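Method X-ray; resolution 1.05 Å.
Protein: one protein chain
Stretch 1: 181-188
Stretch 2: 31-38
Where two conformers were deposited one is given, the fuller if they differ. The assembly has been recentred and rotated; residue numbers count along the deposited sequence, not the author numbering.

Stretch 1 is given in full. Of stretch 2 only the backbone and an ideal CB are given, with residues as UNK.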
# COMPACT_ATOMS: atom_id res chain seq x y z
N GLU A 181 10.83 -12.22 -6.00
CA GLU A 181 9.91 -11.69 -7.02
C GLU A 181 8.85 -10.83 -6.32
O GLU A 181 8.29 -11.20 -5.29
CB GLU A 181 9.19 -12.81 -7.79
CG GLU A 181 10.07 -13.64 -8.71
CD GLU A 181 10.27 -13.03 -10.10
OE1 GLU A 181 10.31 -13.78 -11.10
OE2 GLU A 181 10.44 -11.81 -10.19
N PHE A 182 8.54 -9.72 -6.97
CA PHE A 182 7.59 -8.72 -6.48
C PHE A 182 6.17 -9.02 -6.97
O PHE A 182 5.95 -9.27 -8.16
CB PHE A 182 8.01 -7.33 -6.97
CG PHE A 182 9.27 -6.81 -6.33
CD1 PHE A 182 10.51 -7.09 -6.84
CD2 PHE A 182 9.19 -6.07 -5.16
CE1 PHE A 182 11.65 -6.60 -6.21
CE2 PHE A 182 10.32 -5.62 -4.54
CZ PHE A 182 11.55 -5.89 -5.06
N VAL A 183 5.22 -9.00 -6.04
CA VAL A 183 3.84 -9.33 -6.32
C VAL A 183 2.90 -8.32 -5.68
O VAL A 183 3.28 -7.62 -4.71
CB VAL A 183 3.53 -10.76 -5.83
CG1 VAL A 183 4.33 -11.80 -6.70
CG2 VAL A 183 3.80 -10.95 -4.36
N THR A 184 1.68 -8.25 -6.19
CA THR A 184 0.61 -7.48 -5.53
C THR A 184 0.18 -8.21 -4.26
O THR A 184 0.51 -9.38 -4.07
CB THR A 184 -0.60 -7.28 -6.44
OG1 THR A 184 -1.22 -8.54 -6.64
CG2 THR A 184 -0.27 -6.58 -7.76
N LEU A 185 -0.61 -7.55 -3.40
CA LEU A 185 -1.13 -8.24 -2.21
C LEU A 185 -1.99 -9.43 -2.59
O LEU A 185 -1.86 -10.50 -2.00
CB LEU A 185 -1.90 -7.27 -1.30
CG LEU A 185 -1.04 -6.24 -0.57
CD1 LEU A 185 -1.94 -5.26 0.22
CD2 LEU A 185 -0.07 -6.90 0.37
N THR A 186 -2.87 -9.26 -3.56
CA THR A 186 -3.73 -10.38 -3.96
C THR A 186 -2.87 -11.53 -4.44
O THR A 186 -3.14 -12.70 -4.11
CB THR A 186 -4.78 -9.95 -5.03
OG1 THR A 186 -5.81 -9.19 -4.38
CG2 THR A 186 -5.42 -11.11 -5.75
N GLU A 187 -1.86 -11.24 -5.25
CA GLU A 187 -0.99 -12.27 -5.76
C GLU A 187 -0.21 -12.96 -4.64
O GLU A 187 -0.02 -14.18 -4.65
CB GLU A 187 -0.04 -11.69 -6.78
CG GLU A 187 -0.64 -11.33 -8.12
CD GLU A 187 0.21 -10.40 -9.00
OE1 GLU A 187 1.34 -9.92 -8.59
OE2 GLU A 187 -0.28 -10.08 -10.16
N LEU A 188 0.26 -12.18 -3.65
CA LEU A 188 1.00 -12.76 -2.54
C LEU A 188 0.15 -13.82 -1.81
O LEU A 188 0.60 -14.93 -1.56
CB LEU A 188 1.41 -11.65 -1.57
CG LEU A 188 2.18 -12.12 -0.35
CD1 LEU A 188 3.45 -12.88 -0.75
CD2 LEU A 188 2.54 -10.93 0.60
N UNK A 31 9.68 -3.13 -14.48
CA UNK A 31 8.59 -4.06 -14.77
C UNK A 31 8.05 -4.73 -13.52
O UNK A 31 7.85 -5.94 -13.49
CB UNK A 31 9.06 -5.13 -15.76
N UNK A 32 7.83 -3.93 -12.47
CA UNK A 32 7.45 -4.47 -11.17
C UNK A 32 6.02 -4.07 -10.81
O UNK A 32 5.61 -2.92 -11.01
CB UNK A 32 8.42 -3.99 -10.09
N UNK A 33 5.26 -5.02 -10.28
CA UNK A 33 3.89 -4.74 -9.79
C UNK A 33 3.92 -4.43 -8.32
O UNK A 33 4.69 -5.02 -7.58
CB UNK A 33 2.95 -5.92 -10.05
N UNK A 34 3.01 -3.57 -7.89
CA UNK A 34 2.92 -3.12 -6.49
C UNK A 34 1.46 -2.88 -6.14
O UNK A 34 0.56 -3.05 -6.95
CB UNK A 34 3.74 -1.85 -6.26
N UNK A 35 1.25 -2.46 -4.90
CA UNK A 35 -0.08 -2.15 -4.37
C UNK A 35 -0.07 -0.74 -3.78
O UNK A 35 0.85 -0.41 -3.03
CB UNK A 35 -0.50 -3.17 -3.32
N UNK A 36 -1.06 0.05 -4.11
CA UNK A 36 -1.22 1.44 -3.62
C UNK A 36 -2.42 1.49 -2.68
O UNK A 36 -3.53 1.16 -3.10
CB UNK A 36 -1.40 2.42 -4.78
N UNK A 37 -2.19 1.90 -1.45
CA UNK A 37 -3.24 2.06 -0.43
C UNK A 37 -3.60 3.54 -0.44
O UNK A 37 -2.82 4.39 0.03
CB UNK A 37 -2.78 1.59 0.95
N UNK A 38 -4.73 3.84 -1.05
CA UNK A 38 -5.08 5.24 -1.40
C UNK A 38 -6.05 5.84 -0.41
O UNK A 38 -6.83 5.17 0.29
CB UNK A 38 -5.68 5.31 -2.80

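Position 31 lies out of reach of stretch 1, so the contact sets no demand there. The backbone does: phi/psi is 57/46, a left-handed conformation that glycine and asparagine tolerate best. The residue is N31. It is the first to leave helical angles after a helix, in a Schellman motif.

At position 32 the CA-to-CB bond points toward stretch 1. The ideal CB is 4.6 Å from CB of F182, and phi/psi of -113/137 is extended. The neighbour is the apolar base of a phenylalanine, with no charge or polar side-chain group close by. A mid-sized apolar side chain would suit, such as valine, isoleucine or leucine. The residue is V32, with chi1 t. Its CG1 packs 3.6 Å from CB of F182 and meets the ring obliquely.

Position 33 also points toward stretch 1. Its ideal CB is 4.0 Å from CG2 of T184 and 4.6 Å from OE1 of E187. A methyl group and a carboxylate are therefore both on offer. A long side chain with an apolar stem suits this place; lysine, arginine or glutamine would be reasonable. The residue is K33. Its CB lies 4.0 Å from CG2 of T184, and its CD lies 3.8 Å from OE2 of E187. The end of the chain leads away, with NZ beyond reach of the carboxylate, so the contact is made by the stem. E187 OE1 already accepts from T184 N at 2.9 Å. The backbone of 33 is tied to stretch 1 through water. Water 2 accepts from K33 N (2.9 Å) and donates to F182 O (2.8 Å). Water 1 donates to both K33 O (2.7 Å) and V183 O (2.8 Å).

Position 34 points away from stretch 1, which therefore leaves its side chain undecided. The residue is A34. Its contact is through the backbone: A34 O is 3.7 Å from CG2 of T184.

Position 35 turns toward stretch 1 again. The ideal CB is 4.1 Å from CG of L185 and 5.0 Å from CA of T184. L185 N is at the first turn of a helix, where no earlier turn supplies a carbonyl, so it is a donor in want of an acceptor. A short side chain with an oxygen would suit: serine, threonine, perhaps asparagine or aspartate. The residue is T35, with chi1 m. Its OG1 accepts from L185 N at 3.1 Å, with an angle of 154°. OG1 also donates to water 3 (2.8 Å), which in turn donates to V183 O (2.8 Å).

Position 36 is out of reach, and stretch 1 gives no guide. It is F36.

Position 37 points sideways, with nothing of stretch 1 near its ideal CB. A long, flexible apolar chain could still reach L185. The residue is M37, all three chi angles m; its SD comes to 4.3 Å from CD1 of L185.

Position 38 is farther still, and is V38.

Stretch 2 (31-38) NVKATFMV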
# COMPACT_ATOMS: atom_id res chain seq x y z
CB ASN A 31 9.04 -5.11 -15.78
CG ASN A 31 7.89 -5.94 -16.32
OD1 ASN A 31 8.06 -7.11 -16.67
ND2 ASN A 31 6.71 -5.34 -16.38
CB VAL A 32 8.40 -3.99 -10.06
CG1 VAL A 32 7.74 -4.13 -8.70
CG2 VAL A 32 9.71 -4.77 -10.12
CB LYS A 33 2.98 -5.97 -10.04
CG LYS A 33 2.83 -6.27 -11.58
CD LYS A 33 1.94 -7.44 -11.86
CE LYS A 33 1.93 -7.76 -13.42
NZ LYS A 33 3.30 -7.98 -14.06
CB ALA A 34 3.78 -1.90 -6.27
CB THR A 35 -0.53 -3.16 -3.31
OG1 THR A 35 -0.39 -4.50 -3.84
CG2 THR A 35 -1.96 -2.96 -2.87
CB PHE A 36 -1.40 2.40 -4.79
CG PHE A 36 -0.19 2.51 -5.65
CD1 PHE A 36 0.09 1.59 -6.66
CD2 PHE A 36 0.75 3.52 -5.41
CE1 PHE A 36 1.26 1.68 -7.37
CE2 PHE A 36 1.92 3.60 -6.14
CZ PHE A 36 2.15 2.67 -7.14
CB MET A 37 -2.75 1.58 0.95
CG MET A 37 -2.16 0.19 0.94
SD MET A 37 -3.17 -1.16 0.31
CE MET A 37 -4.28 -1.36 1.72
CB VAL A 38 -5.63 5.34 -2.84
CG1 VAL A 38 -4.59 4.85 -3.84
CG2 VAL A 38 -6.94 4.65 -3.01
O HOH W 1 5.43 -5.85 -5.12
O HOH W 2 6.51 -7.66 -10.34
O HOH W 3 2.23 -5.29 -3.55
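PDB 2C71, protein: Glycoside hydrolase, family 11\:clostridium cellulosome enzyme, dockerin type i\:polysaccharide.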